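Local coordinates for ZYG-9 (Caenorhabditis elegans, PDB 2OF3), which plays a major role in organizing microtubules and spindle poles in mitosis and meiosis of one-cell-stage embryos, and belongs to the TOG/XMAP215 family, at residues E2-D7 with Q46-L51; L87-C92 with E109-I114. All blocks are in the same frame, centred on the assembly; numbering follows the deposited sequence.

Interaction 1. Residues E2-D7 with Q46-L51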
# COMPACT_ATOMS: atom_id res chain seq x y z
N GLU A 2 -20.13 26.00 -7.72
CA GLU A 2 -19.35 24.87 -8.31
C GLU A 2 -18.31 24.20 -7.40
O GLU A 2 -17.49 24.85 -6.71
CB GLU A 2 -18.73 25.19 -9.67
CG GLU A 2 -19.76 25.29 -10.81
CD GLU A 2 -20.08 26.76 -11.19
OE1 GLU A 2 -21.18 27.24 -10.83
OE2 GLU A 2 -19.23 27.43 -11.82
N LEU A 3 -18.38 22.87 -7.39
CA LEU A 3 -17.45 22.01 -6.66
C LEU A 3 -16.05 22.20 -7.23
O LEU A 3 -15.85 22.26 -8.46
CB LEU A 3 -17.88 20.54 -6.82
CG LEU A 3 -19.30 20.11 -6.43
CD1 LEU A 3 -19.57 18.66 -6.77
CD2 LEU A 3 -19.59 20.37 -4.94
N LEU A 4 -15.08 22.31 -6.34
CA LEU A 4 -13.69 22.28 -6.72
C LEU A 4 -13.29 20.98 -7.49
O LEU A 4 -12.39 20.99 -8.34
CB LEU A 4 -12.90 22.43 -5.46
CG LEU A 4 -11.41 22.61 -5.61
CD1 LEU A 4 -11.13 23.95 -6.32
CD2 LEU A 4 -10.82 22.56 -4.23
N LEU A 5 -13.98 19.88 -7.18
CA LEU A 5 -13.66 18.55 -7.68
C LEU A 5 -14.97 17.88 -7.92
O LEU A 5 -15.85 18.00 -7.10
CB LEU A 5 -12.81 17.79 -6.66
CG LEU A 5 -12.31 16.41 -7.12
CD1 LEU A 5 -11.34 16.55 -8.36
CD2 LEU A 5 -11.63 15.76 -5.89
N SER A 6 -15.13 17.23 -9.07
CA SER A 6 -16.38 16.62 -9.48
C SER A 6 -16.96 15.54 -8.53
O SER A 6 -16.25 14.92 -7.74
CB SER A 6 -16.22 15.98 -10.87
OG SER A 6 -15.37 14.84 -10.76
N ASP A 7 -18.25 15.29 -8.67
CA ASP A 7 -18.90 14.20 -8.00
C ASP A 7 -19.71 13.59 -9.14
O ASP A 7 -20.81 14.06 -9.44
CB ASP A 7 -19.77 14.77 -6.87
CG ASP A 7 -20.85 13.80 -6.37
OD1 ASP A 7 -20.75 12.57 -6.63
OD2 ASP A 7 -21.81 14.28 -5.70
N GLN A 46 -12.04 16.71 -14.34
CA GLN A 46 -12.72 16.56 -13.01
C GLN A 46 -12.55 17.73 -12.02
O GLN A 46 -13.36 17.92 -11.14
CB GLN A 46 -12.24 15.26 -12.28
CG GLN A 46 -12.32 13.98 -13.12
CD GLN A 46 -13.68 13.74 -13.73
OE1 GLN A 46 -14.73 14.22 -13.24
NE2 GLN A 46 -13.68 13.01 -14.85
N ALA A 47 -11.49 18.51 -12.20
CA ALA A 47 -11.05 19.52 -11.26
C ALA A 47 -11.03 20.92 -11.92
O ALA A 47 -10.61 21.08 -13.07
CB ALA A 47 -9.61 19.18 -10.74
N LYS A 48 -11.44 21.93 -11.16
CA LYS A 48 -11.24 23.34 -11.52
C LYS A 48 -9.75 23.69 -11.80
O LYS A 48 -8.81 23.18 -11.14
CB LYS A 48 -11.74 24.24 -10.37
CG LYS A 48 -13.26 24.32 -10.23
CD LYS A 48 -13.55 25.37 -9.12
CE LYS A 48 -15.02 25.86 -9.21
NZ LYS A 48 -15.56 25.30 -10.50
N VAL A 49 -9.54 24.62 -12.73
CA VAL A 49 -8.18 24.94 -13.15
C VAL A 49 -7.35 25.47 -12.01
O VAL A 49 -6.15 25.24 -11.99
CB VAL A 49 -8.13 25.92 -14.38
CG1 VAL A 49 -9.12 25.50 -15.43
CG2 VAL A 49 -8.41 27.34 -13.94
N SER A 50 -7.95 26.13 -11.02
CA SER A 50 -7.13 26.61 -9.88
C SER A 50 -6.61 25.49 -9.04
O SER A 50 -5.48 25.59 -8.54
CB SER A 50 -7.88 27.58 -8.96
OG SER A 50 -9.03 26.96 -8.44
N LEU A 51 -7.39 24.42 -8.84
CA LEU A 51 -6.81 23.19 -8.24
C LEU A 51 -5.78 22.55 -9.17
O LEU A 51 -4.69 22.17 -8.73
CB LEU A 51 -7.91 22.19 -7.87
CG LEU A 51 -7.46 20.91 -7.15
CD1 LEU A 51 -6.64 21.17 -5.91
CD2 LEU A 51 -8.71 20.06 -6.80
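Ser6 meets Gln46 twice, through its side chain and through its backbone. The Ser6 hydroxyl, set between its backbone N and carbonyl carbon (chi1 70°), donates from OG to Gln46 OE1 over 2.6 Å, tilted 22° from the amide plane; the bend at chi2 (-53°) brings Gln46 CD back toward Ser6. Asn84 ND2 bonds Ser6 OG as well. Beside it, Ser6 N bonds Gln46 O at 2.8 Å and Lys48 N bonds Leu4 O at 3.1 Å, so that a single beta bridge pairs Leu5 with Ala47. Leu5 CD1 lies against Ala47 CB (3.9 Å). Farther along the same side, Leu4 crosses Leu51 at about a right angle, its CG 3.9 Å from Leu51 CD2, while its CD1 touches Lys48 CD. The Lys48 chain runs back past Leu3 O toward poorly ordered Glu2, where the position of NZ is doubtful. Asn8 also bonds Gln46 OE1, and Asp10 takes Gln46 NE2, holding the amide from both ends. Just ahead of helix 49-55, whose N-cap is Lys48, backbone and amide hydrogen bonds fix the register and Leu4 and Leu5 turn apolar ends into the contact, the outlying charge pair probably adding little.

Interaction 2. Residues L87-C92 with E109-I114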
# COMPACT_ATOMS: atom_id res chain seq x y z
N LEU A 87 -7.78 8.82 -9.10
CA LEU A 87 -6.87 9.85 -9.66
C LEU A 87 -6.13 10.55 -8.58
O LEU A 87 -4.96 10.91 -8.76
CB LEU A 87 -7.67 10.88 -10.48
CG LEU A 87 -8.51 10.29 -11.65
CD1 LEU A 87 -9.40 11.39 -12.32
CD2 LEU A 87 -7.58 9.65 -12.68
N LEU A 88 -6.78 10.74 -7.43
CA LEU A 88 -6.11 11.39 -6.29
C LEU A 88 -5.05 10.52 -5.72
O LEU A 88 -3.95 11.01 -5.45
CB LEU A 88 -7.13 11.79 -5.22
CG LEU A 88 -8.11 12.89 -5.65
CD1 LEU A 88 -9.11 13.11 -4.53
CD2 LEU A 88 -7.42 14.22 -6.12
N LEU A 89 -5.30 9.21 -5.60
CA LEU A 89 -4.29 8.30 -5.12
C LEU A 89 -3.12 8.21 -6.09
O LEU A 89 -1.97 8.17 -5.64
CB LEU A 89 -4.89 6.91 -4.77
CG LEU A 89 -5.88 6.95 -3.58
CD1 LEU A 89 -6.58 5.58 -3.54
CD2 LEU A 89 -5.19 7.21 -2.24
N LYS A 90 -3.37 8.27 -7.39
CA LYS A 90 -2.26 8.30 -8.37
C LYS A 90 -1.35 9.56 -8.22
O LYS A 90 -0.10 9.48 -8.28
CB LYS A 90 -2.80 8.21 -9.79
CG LYS A 90 -3.27 6.79 -10.17
CD LYS A 90 -3.89 6.83 -11.56
CE LYS A 90 -3.99 5.47 -12.15
NZ LYS A 90 -4.98 4.66 -11.35
N TRP A 91 -1.98 10.72 -8.09
CA TRP A 91 -1.25 11.95 -7.81
C TRP A 91 -0.40 11.83 -6.54
O TRP A 91 0.74 12.27 -6.53
CB TRP A 91 -2.24 13.12 -7.71
CG TRP A 91 -1.53 14.44 -7.52
CD1 TRP A 91 -1.05 15.26 -8.52
CD2 TRP A 91 -1.17 15.06 -6.25
NE1 TRP A 91 -0.44 16.36 -7.94
CE2 TRP A 91 -0.50 16.27 -6.56
CE3 TRP A 91 -1.36 14.70 -4.89
CZ2 TRP A 91 -0.01 17.17 -5.54
CZ3 TRP A 91 -0.89 15.58 -3.87
CH2 TRP A 91 -0.21 16.81 -4.22
N CYS A 92 -0.94 11.24 -5.47
CA CYS A 92 -0.19 10.96 -4.25
C CYS A 92 1.01 10.04 -4.52
O CYS A 92 2.07 10.27 -3.94
CB CYS A 92 -1.11 10.34 -3.17
SG CYS A 92 -2.39 11.51 -2.49
N GLU A 109 -1.96 12.05 4.98
CA GLU A 109 -3.23 12.44 5.59
C GLU A 109 -4.32 12.39 4.56
O GLU A 109 -5.41 11.89 4.85
CB GLU A 109 -3.09 13.84 6.14
CG GLU A 109 -4.32 14.47 6.63
CD GLU A 109 -4.04 15.92 7.09
OE1 GLU A 109 -2.86 16.30 7.27
OE2 GLU A 109 -5.02 16.65 7.28
N LEU A 110 -4.04 12.88 3.35
CA LEU A 110 -5.02 12.72 2.25
C LEU A 110 -5.29 11.25 1.92
O LEU A 110 -6.46 10.87 1.75
CB LEU A 110 -4.65 13.50 0.97
CG LEU A 110 -5.68 13.44 -0.16
CD1 LEU A 110 -7.08 13.96 0.30
CD2 LEU A 110 -5.19 14.23 -1.37
N CYS A 111 -4.25 10.42 1.84
CA CYS A 111 -4.41 9.00 1.51
C CYS A 111 -5.29 8.34 2.56
O CYS A 111 -6.19 7.58 2.23
CB CYS A 111 -3.05 8.26 1.46
SG CYS A 111 -2.02 8.77 0.08
N LYS A 112 -5.04 8.64 3.84
CA LYS A 112 -5.84 8.11 4.96
C LYS A 112 -7.34 8.45 4.87
O LYS A 112 -8.20 7.58 5.02
CB LYS A 112 -5.22 8.55 6.31
CG LYS A 112 -5.94 8.08 7.59
CD LYS A 112 -5.57 6.63 7.97
CE LYS A 112 -6.29 6.23 9.31
NZ LYS A 112 -5.74 7.09 10.43
N VAL A 113 -7.64 9.70 4.58
CA VAL A 113 -9.01 10.16 4.48
C VAL A 113 -9.70 9.43 3.34
O VAL A 113 -10.85 8.99 3.46
CB VAL A 113 -8.97 11.72 4.26
CG1 VAL A 113 -10.11 12.25 3.50
CG2 VAL A 113 -8.82 12.46 5.63
N ILE A 114 -9.02 9.31 2.20
CA ILE A 114 -9.59 8.65 1.01
C ILE A 114 -9.89 7.16 1.28
O ILE A 114 -11.00 6.69 1.01
CB ILE A 114 -8.67 8.83 -0.27
CG1 ILE A 114 -8.77 10.26 -0.83
CG2 ILE A 114 -9.08 7.85 -1.40
CD1 ILE A 114 -7.66 10.54 -1.83
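Cys92 N donates to Leu88 O over 3.0 Å, the helical bond that sets these two side chains one turn apart on the face of helix 85-95 turned to helix 101-120. Between the helices the contact is apolar. Cys92 and Cys111 meet through sulfur: Cys111 SG lies 3.7 Å from Cys92 CB and 3.8 Å from Cys92 SG, too far for a disulfide. Leu110 CD2 approaches the same Cys92 sulfur at 4.1 Å. The two short axes pass 10.3 Å apart at 155°, a nearly antiparallel pairing of neighbouring helices in the all-helical, HEAT-like array of a TOG domain. One turn beyond Cys111, Ile114 reaches two leucines, CD1 chiefly Leu88 and CG2 Leu89. Its CD1 comes to Leu88 CB at 3.7 Å, the two side chains crossing at about a right angle. Its CG2, anti to the backbone N, rests 4.0 Å from Leu89 CG, and there the chains slide past each other in opposite directions. Leu89 also brings CD2 to within 4.2 Å of Cys111 SG, and Phe133 of helix 127-139 touches both Leu89 and Cys111. An alanine in place of Leu89 would probably open a gap beside Ile114 CG2 and leave Cys111 SG and Phe133 without part of their packing. Beside this seam Leu110 packs on Leu70 of helix 60-76, a helix that flanks the pair as helix 127-139 does.

From the N terminus, the irregular residues 2-7 precede helix 10-19, and the chain passes through that helix and helix 33-44 before 46-51 returns to close interaction 1. Helices 60-76 and 78-83 follow, and interaction 2 then joins helix 85-95 to helix 101-120 across a shorter connection. The two closures come in series, neither enclosing nor crossing the other. Their centres lie about 16 Å apart, yet they touch: Leu5 CD2 is 3.9 Å from Leu88 CD1, and Gln46 packs on Leu87. Interaction 1 thus fastens the outer, N-terminal end of the helical array, and interaction 2 continues from it into the buried interior.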